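N-acetylgalactosaminyltransferase 7 (Homo sapiens, PDB 6IWR) belongs to the glycosyltransferases and joins a GT-A domain of the family 2 type, modelled with manganese(II), to a ricin-type beta-trefoil lectin domain. Local coordinates at residues V118-I123 with L163-H168; E158-L163 with D199-L204; L125-N130 with H243-V248; S169-T174 with K203-L208. All coordinates share one frame; numbering follows the deposited sequence.

Contact 1. Residues V118-I123 with L163-H168; sequences VASDMI and LMRTVH
R165 slides its guanidinium beneath I123, whose CB lies over one face of the flat group, while S120 comes up to its edge close to the plane. The reach begins with CG anti to the backbone N (chi1 -177°), which sends the chain off helix 160-173 toward residues 118-123; the chain bends at chi3, and the R165 and I123 side chains cross at about a right angle. The backbone carbonyl of S120 accepts from both terminal nitrogens, though weakly: NH2 of R165 is 3.3 Å from S120 O, and NH1 of R165 is 3.5 Å from that same oxygen. The S120 hydroxyl is modelled so close to NH1 that this approach is doubtful in detail. S124 O takes a further hydrogen bond from NH2. The carbonyls of S120, weakly, and S124 thus serve a buried cation near the C-terminal end of helix 117-122, where the helix dipole would be expected to favour the positive charge. On the NE side, E245 adds only a long, weak ion pair. A hydrogen bond between the S120 and S161 hydroxyls links the same two helices one turn earlier on helix 160-173. The end of helix 117-122 meets helix 160-173 through these groups, with Y278 packing on S120 and I123, while T166 and V167 on helix 160-173 rest on I153 of strand 149-155.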
loop_
_atom_site.group_PDB
_atom_site.type_symbol
_atom_site.label_atom_id
_atom_site.label_comp_id
_atom_site.label_asym_id
_atom_site.label_seq_id
_atom_site.Cartn_x
_atom_site.Cartn_y
_atom_site.Cartn_z
ATOM N N VAL A 118 -5.698 21.398 -7.666
ATOM C CA VAL A 118 -5.287 22.313 -8.722
ATOM C C VAL A 118 -6.153 22.092 -9.951
ATOM O O VAL A 118 -6.630 23.051 -10.572
ATOM C CB VAL A 118 -3.779 22.189 -9.028
ATOM C CG1 VAL A 118 -3.037 21.494 -7.898
ATOM C CG2 VAL A 118 -3.520 21.515 -10.372
ATOM N N ALA A 119 -6.441 20.828 -10.275
ATOM C CA ALA A 119 -7.377 20.530 -11.353
ATOM C C ALA A 119 -8.770 21.064 -11.031
ATOM O O ALA A 119 -9.336 21.844 -11.814
ATOM C CB ALA A 119 -7.412 19.031 -11.625
ATOM N N SER A 120 -9.332 20.689 -9.869
ATOM C CA SER A 120 -10.674 21.163 -9.534
ATOM C C SER A 120 -10.770 22.682 -9.613
ATOM O O SER A 120 -11.788 23.228 -10.071
ATOM C CB SER A 120 -11.099 20.711 -8.141
ATOM O OG SER A 120 -12.232 21.469 -7.756
ATOM N N ASP A 121 -9.727 23.384 -9.160
ATOM C CA ASP A 121 -9.788 24.839 -9.115
ATOM C C ASP A 121 -9.866 25.480 -10.500
ATOM O O ASP A 121 -10.258 26.643 -10.593
ATOM C CB ASP A 121 -8.585 25.406 -8.353
ATOM C CG ASP A 121 -8.736 25.287 -6.856
ATOM O OD1 ASP A 121 -9.763 24.725 -6.404
ATOM O OD2 ASP A 121 -7.827 25.757 -6.129
ATOM N N MET A 122 -9.506 24.782 -11.581
ATOM C CA MET A 122 -9.627 25.389 -12.905
ATOM C C MET A 122 -10.890 24.980 -13.651
ATOM O O MET A 122 -11.143 25.505 -14.743
ATOM C CB MET A 122 -8.398 25.095 -13.774
ATOM C CG MET A 122 -7.556 23.929 -13.395
ATOM S SD MET A 122 -6.114 23.868 -14.490
ATOM C CE MET A 122 -4.865 24.667 -13.491
ATOM N N ILE A 123 -11.693 24.063 -13.082
ATOM C CA ILE A 123 -12.986 23.678 -13.628
ATOM C C ILE A 123 -14.032 24.612 -13.040
ATOM O O ILE A 123 -13.990 24.938 -11.852
ATOM C CB ILE A 123 -13.288 22.199 -13.314
ATOM C CG1 ILE A 123 -12.114 21.307 -13.775
ATOM C CG2 ILE A 123 -14.637 21.763 -13.914
ATOM C CD1 ILE A 123 -12.256 19.804 -13.472
ATOM N N LEU A 163 -16.472 22.083 -2.601
ATOM C CA LEU A 163 -17.653 22.372 -1.794
ATOM C C LEU A 163 -18.633 23.247 -2.563
ATOM O O LEU A 163 -19.842 22.971 -2.591
ATOM C CB LEU A 163 -17.250 23.056 -0.485
ATOM C CG LEU A 163 -18.406 23.561 0.391
ATOM C CD1 LEU A 163 -19.404 22.431 0.593
ATOM C CD2 LEU A 163 -17.925 24.113 1.742
ATOM N N MET A 164 -18.125 24.299 -3.211
ATOM C CA MET A 164 -19.031 25.241 -3.849
ATOM C C MET A 164 -19.571 24.682 -5.161
ATOM O O MET A 164 -20.658 25.088 -5.604
ATOM C CB MET A 164 -18.343 26.591 -4.055
ATOM C CG MET A 164 -18.084 27.398 -2.774
ATOM S SD MET A 164 -19.384 27.407 -1.501
ATOM C CE MET A 164 -20.790 27.921 -2.427
ATOM N N ARG A 165 -18.865 23.728 -5.775
ATOM C CA ARG A 165 -19.407 23.119 -6.986
ATOM C C ARG A 165 -20.573 22.199 -6.651
ATOM O O ARG A 165 -21.539 22.114 -7.421
ATOM C CB ARG A 165 -18.319 22.374 -7.759
ATOM C CG ARG A 165 -18.784 21.758 -9.099
ATOM C CD ARG A 165 -17.642 21.659 -10.159
ATOM N NE ARG A 165 -16.428 21.112 -9.562
ATOM C CZ ARG A 165 -15.261 21.736 -9.469
ATOM N NH1 ARG A 165 -14.254 21.117 -8.860
ATOM N NH2 ARG A 165 -15.078 22.947 -9.987
ATOM N N THR A 166 -20.518 21.515 -5.500
ATOM C CA THR A 166 -21.675 20.743 -5.058
ATOM C C THR A 166 -22.907 21.635 -5.010
ATOM O O THR A 166 -23.941 21.348 -5.631
ATOM C CB THR A 166 -21.436 20.162 -3.668
ATOM O OG1 THR A 166 -20.140 19.561 -3.588
ATOM C CG2 THR A 166 -22.515 19.136 -3.331
ATOM N N VAL A 167 -22.782 22.739 -4.265
ATOM C CA VAL A 167 -23.865 23.694 -4.094
ATOM C C VAL A 167 -24.278 24.289 -5.434
ATOM O O VAL A 167 -25.469 24.326 -5.775
ATOM C CB VAL A 167 -23.448 24.783 -3.083
ATOM C CG1 VAL A 167 -24.463 25.931 -3.076
ATOM C CG2 VAL A 167 -23.321 24.182 -1.672
ATOM N N HIS A 168 -23.311 24.810 -6.194
ATOM C CA HIS A 168 -23.649 25.347 -7.509
ATOM C C HIS A 168 -24.426 24.314 -8.312
ATOM O O HIS A 168 -25.481 24.610 -8.888
ATOM C CB HIS A 168 -22.383 25.778 -8.272
ATOM C CG HIS A 168 -21.926 27.171 -7.957
ATOM N ND1 HIS A 168 -22.114 28.235 -8.815
ATOM C CD2 HIS A 168 -21.277 27.673 -6.878
ATOM C CE1 HIS A 168 -21.607 29.330 -8.276
ATOM N NE2 HIS A 168 -21.087 29.017 -7.103
#

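Contact 2. Residues E158-L163 with D199-L204; sequences EGWSTL and DEYIKL
W160 and Y201 make the contact, and the second segment leads up to it and then past it. D199 comes first and looks elsewhere: its OD1 forms a salt bridge with R213, and its OD2 accepts from the backbone N of E196 near the start of this short helix. E200 follows on the outside, where its OE2 is 2.7 Å from NZ of K203 in a salt bridge that clips one turn to the next. Y201 then points at the other segment. A chi1 of 179° turns the ring out from the helix, and it offers a face to the indole. The six-membered ring of W160 meets that face edge-on, a T-shaped pair with ring centroids 5.1 Å apart and planes at 79°. The outer corner of the indole does the touching: CZ2 of W160 is 3.6 Å from CG of Y201, displaced toward the rim of the phenol, and CH2 of W160 is 3.5 Å from CB of Y201. The indole is also in a cation-pi contact with K197, and the Y201 hydroxyl is hydrogen-bonded to NE2 of H168, so both aromatic groups have a second partner. Farther on, residues 203-204 form a 3-10 segment, with L204 N bonded to Y201 O. G159 is the N-cap of helix 160-173, which places W160 in its first turn. The two helices are successive crossovers of the beta-alpha-beta units in the Rossmann-like part of the GT-A domain, joining parallel strands 149-155, 179-186 and 209-213.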
loop_
_atom_site.group_PDB
_atom_site.type_symbol
_atom_site.label_atom_id
_atom_site.label_comp_id
_atom_site.label_asym_id
_atom_site.label_seq_id
_atom_site.Cartn_x
_atom_site.Cartn_y
_atom_site.Cartn_z
ATOM N N GLU A 158 -13.354 20.728 3.783
ATOM C CA GLU A 158 -13.469 20.513 2.349
ATOM C C GLU A 158 -12.773 21.619 1.560
ATOM O O GLU A 158 -12.696 22.775 1.991
ATOM C CB GLU A 158 -14.943 20.439 1.959
ATOM C CG GLU A 158 -15.196 19.992 0.538
ATOM C CD GLU A 158 -14.935 18.497 0.332
ATOM O OE1 GLU A 158 -14.949 17.727 1.328
ATOM O OE2 GLU A 158 -14.714 18.099 -0.838
ATOM N N GLY A 159 -12.245 21.244 0.399
ATOM C CA GLY A 159 -11.694 22.242 -0.501
ATOM C C GLY A 159 -12.778 23.175 -1.015
ATOM O O GLY A 159 -13.907 22.763 -1.290
ATOM N N TRP A 160 -12.424 24.450 -1.158
ATOM C CA TRP A 160 -13.420 25.456 -1.506
ATOM C C TRP A 160 -14.160 25.112 -2.800
ATOM O O TRP A 160 -15.391 25.183 -2.873
ATOM C CB TRP A 160 -12.738 26.814 -1.624
ATOM C CG TRP A 160 -13.607 27.866 -2.184
ATOM C CD1 TRP A 160 -13.798 28.157 -3.498
ATOM C CD2 TRP A 160 -14.423 28.782 -1.437
ATOM N NE1 TRP A 160 -14.688 29.202 -3.615
ATOM C CE2 TRP A 160 -15.086 29.597 -2.361
ATOM C CE3 TRP A 160 -14.655 28.983 -0.074
ATOM C CZ2 TRP A 160 -15.976 30.597 -1.968
ATOM C CZ3 TRP A 160 -15.528 29.985 0.311
ATOM C CH2 TRP A 160 -16.172 30.777 -0.629
ATOM N N SER A 161 -13.430 24.758 -3.841
ATOM C CA SER A 161 -14.079 24.612 -5.130
ATOM C C SER A 161 -14.872 23.321 -5.223
ATOM O O SER A 161 -15.908 23.293 -5.895
ATOM C CB SER A 161 -13.042 24.710 -6.254
ATOM O OG SER A 161 -12.214 23.565 -6.324
ATOM N N THR A 162 -14.441 22.256 -4.557
ATOM C CA THR A 162 -15.297 21.079 -4.510
ATOM C C THR A 162 -16.572 21.350 -3.707
ATOM O O THR A 162 -17.657 20.910 -4.094
ATOM C CB THR A 162 -14.527 19.882 -3.942
ATOM O OG1 THR A 162 -13.808 20.280 -2.769
ATOM C CG2 THR A 162 -13.549 19.353 -4.973
ATOM N N LEU A 163 -16.472 22.083 -2.601
ATOM C CA LEU A 163 -17.653 22.372 -1.794
ATOM C C LEU A 163 -18.633 23.247 -2.563
ATOM O O LEU A 163 -19.842 22.971 -2.591
ATOM C CB LEU A 163 -17.250 23.056 -0.485
ATOM C CG LEU A 163 -18.406 23.561 0.391
ATOM C CD1 LEU A 163 -19.404 22.431 0.593
ATOM C CD2 LEU A 163 -17.925 24.113 1.742
ATOM N N ASP A 199 -18.913 32.665 4.812
ATOM C CA ASP A 199 -20.083 33.437 5.219
ATOM C C ASP A 199 -20.394 34.529 4.216
ATOM O O ASP A 199 -21.552 34.724 3.835
ATOM C CB ASP A 199 -19.861 34.047 6.588
ATOM C CG ASP A 199 -19.935 33.040 7.660
ATOM O OD1 ASP A 199 -20.990 32.388 7.769
ATOM O OD2 ASP A 199 -18.938 32.887 8.382
ATOM N N GLU A 200 -19.363 35.232 3.749
ATOM C CA GLU A 200 -19.586 36.352 2.846
ATOM C C GLU A 200 -19.974 35.877 1.446
ATOM O O GLU A 200 -20.939 36.386 0.857
ATOM C CB GLU A 200 -18.343 37.237 2.812
ATOM C CG GLU A 200 -18.655 38.718 2.683
ATOM C CD GLU A 200 -19.442 39.253 3.860
ATOM O OE1 GLU A 200 -19.212 38.803 5.013
ATOM O OE2 GLU A 200 -20.298 40.127 3.617
ATOM N N TYR A 201 -19.257 34.884 0.905
ATOM C CA TYR A 201 -19.590 34.356 -0.421
ATOM C C TYR A 201 -21.054 33.940 -0.500
ATOM O O TYR A 201 -21.789 34.310 -1.423
ATOM C CB TYR A 201 -18.694 33.154 -0.745
ATOM C CG TYR A 201 -18.994 32.526 -2.098
ATOM C CD1 TYR A 201 -18.424 33.056 -3.260
ATOM C CD2 TYR A 201 -19.859 31.438 -2.225
ATOM C CE1 TYR A 201 -18.684 32.524 -4.502
ATOM C CE2 TYR A 201 -20.113 30.891 -3.465
ATOM C CZ TYR A 201 -19.515 31.448 -4.608
ATOM O OH TYR A 201 -19.757 30.935 -5.865
ATOM N N ILE A 202 -21.487 33.165 0.478
ATOM C CA ILE A 202 -22.777 32.494 0.540
ATOM C C ILE A 202 -23.931 33.476 0.382
ATOM O O ILE A 202 -25.042 33.081 0.019
ATOM C CB ILE A 202 -22.816 31.719 1.866
ATOM C CG1 ILE A 202 -22.297 30.327 1.608
ATOM C CG2 ILE A 202 -24.166 31.696 2.498
ATOM C CD1 ILE A 202 -22.825 29.790 0.351
ATOM N N LYS A 203 -23.673 34.765 0.647
ATOM C CA LYS A 203 -24.674 35.799 0.405
ATOM C C LYS A 203 -25.100 35.838 -1.057
ATOM O O LYS A 203 -26.147 36.406 -1.384
ATOM C CB LYS A 203 -24.136 37.162 0.869
ATOM C CG LYS A 203 -24.105 37.294 2.399
ATOM C CD LYS A 203 -23.630 38.638 2.901
ATOM C CE LYS A 203 -23.114 38.538 4.326
ATOM N NZ LYS A 203 -22.633 39.827 4.903
ATOM N N LEU A 204 -24.315 35.211 -1.935
ATOM C CA LEU A 204 -24.625 35.130 -3.359
ATOM C C LEU A 204 -26.062 34.696 -3.634
ATOM O O LEU A 204 -26.643 35.079 -4.653
ATOM C CB LEU A 204 -23.638 34.156 -4.005
ATOM C CG LEU A 204 -23.388 34.099 -5.506
ATOM C CD1 LEU A 204 -23.288 32.627 -5.910
ATOM C CD2 LEU A 204 -24.431 34.846 -6.329
#

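Contact 3. Residues L125-N130 with H243-V248; sequences LDRSVN and HCEVAV
The guanidinium of R127 meets the carboxylate of E245 edge to edge, the two planes turned 38° apart. The grip is side-on, through NE and NH1, each nitrogen taking its own oxygen. NE carries the straighter bond: OE1 of E245 lies in the guanidinium plane, 2.8 Å from NE of R127, receives it on the syn lone pair, and leaves the N-H nearly linear at 167°. NH1 of R127 reaches OE2 of E245 at 2.9 Å with a more bent approach of 137°, because that oxygen sits tilted out of the guanidinium plane. E245 belongs to strand 244-246, which pairs antiparallel with strand 376-382 in the mixed sheet of the GT-A domain. The strand follows directly on D241-A242-H243, the DXH signature of this family, yet the E245 side chain remains about 14 Å from the manganese. Beside the salt bridge, V129 brings CG2 to 3.5 Å from OE1 of E245, laying a methyl against the buried carboxylate. NH1 of R127 has a second acceptor in the carbonyl of Y278.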
loop_
_atom_site.group_PDB
_atom_site.type_symbol
_atom_site.label_atom_id
_atom_site.label_comp_id
_atom_site.label_asym_id
_atom_site.label_seq_id
_atom_site.Cartn_x
_atom_site.Cartn_y
_atom_site.Cartn_z
ATOM N N LEU A 125 -17.248 26.225 -11.334
ATOM C CA LEU A 125 -18.246 25.758 -10.381
ATOM C C LEU A 125 -19.586 25.456 -11.047
ATOM O O LEU A 125 -20.377 24.685 -10.485
ATOM C CB LEU A 125 -18.451 26.782 -9.276
ATOM C CG LEU A 125 -17.184 27.131 -8.505
ATOM C CD1 LEU A 125 -17.469 28.286 -7.543
ATOM C CD2 LEU A 125 -16.658 25.907 -7.792
ATOM N N ASP A 126 -19.845 26.026 -12.233
ATOM C CA ASP A 126 -21.103 25.865 -12.957
ATOM C C ASP A 126 -20.951 24.988 -14.199
ATOM O O ASP A 126 -21.729 25.084 -15.146
ATOM C CB ASP A 126 -21.659 27.234 -13.345
ATOM C CG ASP A 126 -21.915 28.113 -12.141
ATOM O OD1 ASP A 126 -22.609 27.667 -11.193
ATOM O OD2 ASP A 126 -21.397 29.254 -12.129
ATOM N N ARG A 127 -19.956 24.123 -14.204
ATOM C CA ARG A 127 -19.673 23.347 -15.393
ATOM C C ARG A 127 -20.846 22.453 -15.744
ATOM O O ARG A 127 -21.623 22.047 -14.879
ATOM C CB ARG A 127 -18.422 22.497 -15.195
ATOM C CG ARG A 127 -18.622 21.307 -14.257
ATOM C CD ARG A 127 -17.570 20.337 -14.575
ATOM N NE ARG A 127 -17.582 19.155 -13.742
ATOM C CZ ARG A 127 -16.634 18.221 -13.803
ATOM N NH1 ARG A 127 -16.696 17.153 -13.021
ATOM N NH2 ARG A 127 -15.619 18.369 -14.644
ATOM N N SER A 128 -20.962 22.150 -17.031
ATOM C CA SER A 128 -21.895 21.144 -17.505
ATOM C C SER A 128 -21.290 19.776 -17.228
ATOM O O SER A 128 -20.118 19.695 -16.857
ATOM C CB SER A 128 -22.166 21.338 -18.987
ATOM O OG SER A 128 -20.940 21.352 -19.704
ATOM N N VAL A 129 -22.055 18.703 -17.418
ATOM C CA VAL A 129 -21.592 17.372 -17.046
ATOM C C VAL A 129 -22.135 16.359 -18.047
ATOM O O VAL A 129 -23.110 16.619 -18.749
ATOM C CB VAL A 129 -22.010 17.068 -15.584
ATOM C CG1 VAL A 129 -22.614 15.707 -15.476
ATOM C CG2 VAL A 129 -20.813 17.219 -14.664
ATOM N N ASN A 130 -21.469 15.213 -18.144
ATOM C CA ASN A 130 -21.984 14.145 -18.981
ATOM C C ASN A 130 -23.262 13.562 -18.367
ATOM O O ASN A 130 -23.511 13.659 -17.165
ATOM C CB ASN A 130 -20.919 13.064 -19.179
ATOM C CG ASN A 130 -20.421 12.462 -17.857
ATOM O OD1 ASN A 130 -19.341 11.921 -17.791
ATOM N ND2 ASN A 130 -21.218 12.569 -16.799
ATOM N N HIS A 243 -18.650 16.690 -1.745
ATOM C CA HIS A 243 -17.905 16.568 -2.992
ATOM C C HIS A 243 -18.765 15.791 -3.998
ATOM O O HIS A 243 -18.422 14.699 -4.451
ATOM C CB HIS A 243 -16.543 15.903 -2.749
ATOM C CG HIS A 243 -16.547 14.911 -1.619
ATOM N ND1 HIS A 243 -16.006 15.188 -0.385
ATOM C CD2 HIS A 243 -17.068 13.660 -1.532
ATOM C CE1 HIS A 243 -16.181 14.144 0.411
ATOM N NE2 HIS A 243 -16.823 13.202 -0.261
ATOM N N CYS A 244 -19.909 16.382 -4.359
ATOM C CA CYS A 244 -20.871 15.765 -5.265
ATOM C C CYS A 244 -21.236 16.710 -6.406
ATOM O O CYS A 244 -21.151 17.938 -6.283
ATOM C CB CYS A 244 -22.149 15.358 -4.516
ATOM S SG CYS A 244 -21.832 14.132 -3.273
ATOM N N GLU A 245 -21.667 16.109 -7.523
ATOM C CA GLU A 245 -22.226 16.843 -8.662
ATOM C C GLU A 245 -23.483 16.113 -9.114
ATOM O O GLU A 245 -23.426 14.996 -9.644
ATOM C CB GLU A 245 -21.226 16.985 -9.813
ATOM C CG GLU A 245 -20.118 17.968 -9.520
ATOM C CD GLU A 245 -19.100 18.072 -10.654
ATOM O OE1 GLU A 245 -19.473 18.526 -11.756
ATOM O OE2 GLU A 245 -17.926 17.687 -10.450
ATOM N N VAL A 246 -24.596 16.735 -8.902
ATOM C CA VAL A 246 -25.893 16.128 -9.159
ATOM C C VAL A 246 -26.180 16.125 -10.660
ATOM O O VAL A 246 -25.909 17.112 -11.361
ATOM C CB VAL A 246 -26.930 16.938 -8.366
ATOM C CG1 VAL A 246 -27.607 17.948 -9.267
ATOM C CG2 VAL A 246 -27.888 16.032 -7.638
ATOM N N ALA A 247 -26.725 15.016 -11.179
ATOM C CA ALA A 247 -27.060 14.883 -12.602
ATOM C C ALA A 247 -28.290 15.722 -12.980
ATOM O O ALA A 247 -28.953 16.311 -12.123
ATOM C CB ALA A 247 -27.325 13.429 -12.943
ATOM N N VAL A 248 -28.640 15.751 -14.286
ATOM C CA VAL A 248 -29.782 16.581 -14.684
ATOM C C VAL A 248 -31.065 15.800 -14.465
ATOM O O VAL A 248 -31.127 14.586 -14.686
ATOM C CB VAL A 248 -29.679 17.116 -16.139
ATOM C CG1 VAL A 248 -28.241 17.303 -16.597
ATOM C CG2 VAL A 248 -30.530 16.328 -17.132
#

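Contact 4. Residues S169-T174 with K203-L208; sequences SVIKRT and KLWNGL
I171 carries CG1 beside its backbone N (chi1 -59°), and W205 sets its ring the same way (chi1 -67°); between them these rotations bring the end of the isoleucine over the indole. CD1 of I171 hangs above the pyrrole part in a CH-pi contact, 3.6 Å from the centroid of the five-membered ring and 22° off its normal. The methyl sits toward the CD1-NE1 side, 3.4 Å from CD1 of W205, and CG2 of I171 follows at 3.8 Å from NE1 of W205. CD1 of L204 covers the opposite face of the indole, so the ring is held between two aliphatic methyls. L208 adds a further touch, its CD1 lying 3.8 Å from CD1 of I171. W205 and L208 can both reach the same methyl because the chain doubles back between them in a type I' turn, closed by a bond from L208 N to W205 O, 3.1 Å long. G207 occupies a position in that turn whose backbone angles call for glycine. The indole goes on to meet H168 edge-to-face and to pack on M164 and V167, all from helix 160-173. I182 of strand 179-186 touches V170 and I171 and shares a backbone hydrogen bond with L208, so the turn leading into strand 209-213 meets both that strand and helix 160-173.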
loop_
_atom_site.group_PDB
_atom_site.type_symbol
_atom_site.label_atom_id
_atom_site.label_comp_id
_atom_site.label_asym_id
_atom_site.label_seq_id
_atom_site.Cartn_x
_atom_site.Cartn_y
_atom_site.Cartn_z
ATOM N N SER A 169 -23.935 23.078 -8.327
ATOM C CA SER A 169 -24.599 22.030 -9.084
ATOM C C SER A 169 -26.043 21.847 -8.619
ATOM O O SER A 169 -26.957 21.763 -9.444
ATOM C CB SER A 169 -23.769 20.750 -8.973
ATOM O OG SER A 169 -24.486 19.660 -8.445
ATOM N N VAL A 170 -26.275 21.832 -7.300
ATOM C CA VAL A 170 -27.634 21.672 -6.770
ATOM C C VAL A 170 -28.516 22.845 -7.182
ATOM O O VAL A 170 -29.664 22.664 -7.630
ATOM C CB VAL A 170 -27.603 21.520 -5.239
ATOM C CG1 VAL A 170 -29.022 21.638 -4.676
ATOM C CG2 VAL A 170 -26.950 20.206 -4.842
ATOM N N ILE A 171 -27.995 24.067 -7.027
ATOM C CA ILE A 171 -28.699 25.249 -7.506
ATOM C C ILE A 171 -28.962 25.140 -9.011
ATOM O O ILE A 171 -30.060 25.443 -9.490
ATOM C CB ILE A 171 -27.888 26.505 -7.138
ATOM C CG1 ILE A 171 -27.702 26.580 -5.618
ATOM C CG2 ILE A 171 -28.549 27.759 -7.674
ATOM C CD1 ILE A 171 -28.491 27.691 -4.962
ATOM N N LYS A 172 -27.989 24.646 -9.775
ATOM C CA LYS A 172 -28.152 24.690 -11.227
ATOM C C LYS A 172 -29.230 23.733 -11.723
ATOM O O LYS A 172 -29.985 24.072 -12.634
ATOM C CB LYS A 172 -26.835 24.401 -11.935
ATOM C CG LYS A 172 -26.869 24.825 -13.383
ATOM C CD LYS A 172 -25.490 24.794 -14.023
ATOM C CE LYS A 172 -25.527 25.224 -15.466
ATOM N NZ LYS A 172 -24.247 24.900 -16.149
ATOM N N ARG A 173 -29.312 22.530 -11.177
ATOM C CA ARG A 173 -30.128 21.504 -11.811
ATOM C C ARG A 173 -31.379 21.169 -11.015
ATOM O O ARG A 173 -32.049 20.168 -11.301
ATOM C CB ARG A 173 -29.289 20.259 -12.053
ATOM C CG ARG A 173 -27.980 20.603 -12.708
ATOM C CD ARG A 173 -27.255 19.381 -13.145
ATOM N NE ARG A 173 -26.172 19.760 -14.042
ATOM C CZ ARG A 173 -24.898 19.901 -13.686
ATOM N NH1 ARG A 173 -24.005 20.265 -14.593
ATOM N NH2 ARG A 173 -24.518 19.675 -12.438
ATOM N N THR A 174 -31.727 21.995 -10.044
ATOM C CA THR A 174 -32.874 21.685 -9.237
ATOM C C THR A 174 -33.926 22.753 -9.426
ATOM O O THR A 174 -33.637 23.943 -9.244
ATOM C CB THR A 174 -32.474 21.581 -7.761
ATOM O OG1 THR A 174 -31.466 20.582 -7.640
ATOM C CG2 THR A 174 -33.619 21.131 -6.935
ATOM N N LYS A 203 -23.673 34.765 0.647
ATOM C CA LYS A 203 -24.674 35.799 0.405
ATOM C C LYS A 203 -25.100 35.838 -1.057
ATOM O O LYS A 203 -26.147 36.406 -1.384
ATOM C CB LYS A 203 -24.136 37.162 0.869
ATOM C CG LYS A 203 -24.105 37.294 2.399
ATOM C CD LYS A 203 -23.630 38.638 2.901
ATOM C CE LYS A 203 -23.114 38.538 4.326
ATOM N NZ LYS A 203 -22.633 39.827 4.903
ATOM N N LEU A 204 -24.315 35.211 -1.935
ATOM C CA LEU A 204 -24.625 35.130 -3.359
ATOM C C LEU A 204 -26.062 34.696 -3.634
ATOM O O LEU A 204 -26.643 35.079 -4.653
ATOM C CB LEU A 204 -23.638 34.156 -4.005
ATOM C CG LEU A 204 -23.388 34.099 -5.506
ATOM C CD1 LEU A 204 -23.288 32.627 -5.910
ATOM C CD2 LEU A 204 -24.431 34.846 -6.329
ATOM N N TRP A 205 -26.650 33.881 -2.752
ATOM C CA TRP A 205 -27.943 33.236 -2.991
ATOM C C TRP A 205 -29.054 33.773 -2.088
ATOM O O TRP A 205 -30.113 33.147 -1.963
ATOM C CB TRP A 205 -27.816 31.724 -2.816
ATOM C CG TRP A 205 -26.981 31.056 -3.839
ATOM C CD1 TRP A 205 -27.308 30.836 -5.147
ATOM C CD2 TRP A 205 -25.689 30.476 -3.645
ATOM N NE1 TRP A 205 -26.291 30.183 -5.785
ATOM C CE2 TRP A 205 -25.281 29.951 -4.890
ATOM C CE3 TRP A 205 -24.831 30.371 -2.547
ATOM C CZ2 TRP A 205 -24.051 29.333 -5.075
ATOM C CZ3 TRP A 205 -23.612 29.747 -2.722
ATOM C CH2 TRP A 205 -23.231 29.232 -3.983
ATOM N N ASN A 206 -28.829 34.899 -1.429
ATOM C CA ASN A 206 -29.910 35.644 -0.790
ATOM C C ASN A 206 -30.541 34.884 0.353
ATOM O O ASN A 206 -31.719 35.077 0.645
ATOM C CB ASN A 206 -30.989 36.028 -1.793
ATOM C CG ASN A 206 -30.483 37.003 -2.815
ATOM O OD1 ASN A 206 -30.897 36.985 -3.969
ATOM N ND2 ASN A 206 -29.549 37.848 -2.400
ATOM N N GLY A 207 -29.777 34.038 1.034
ATOM C CA GLY A 207 -30.340 33.307 2.152
ATOM C C GLY A 207 -30.840 31.925 1.815
ATOM O O GLY A 207 -31.185 31.174 2.727
ATOM N N LEU A 208 -30.881 31.555 0.535
ATOM C CA LEU A 208 -31.249 30.192 0.175
ATOM C C LEU A 208 -30.289 29.187 0.800
ATOM O O LEU A 208 -30.706 28.100 1.225
ATOM C CB LEU A 208 -31.260 30.052 -1.351
ATOM C CG LEU A 208 -32.229 29.047 -1.997
ATOM C CD1 LEU A 208 -31.418 27.932 -2.615
ATOM C CD2 LEU A 208 -33.273 28.506 -1.017
#

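From the N terminus, contact 1 closes the first loop, running from helix 117-122 through strand 149-155 to the middle of helix 160-173. Contact 3 opens inside it at 125-130 and closes only at 243-248, so the two cross. Contact 2 also opens within the loop of contact 1 and crosses it, their segments overlapping at L163. Contact 4 starts after contact 1 has closed and finishes next to contact 2, sharing K203 and L204; both are nested in the loop of contact 3. Helix 160-173 is common to contacts 1, 2 and 4, and its S169 hydroxyl bonds V246 N of contact 3, tying helix 117-122, the 197-208 connection and strand 244-246 around it.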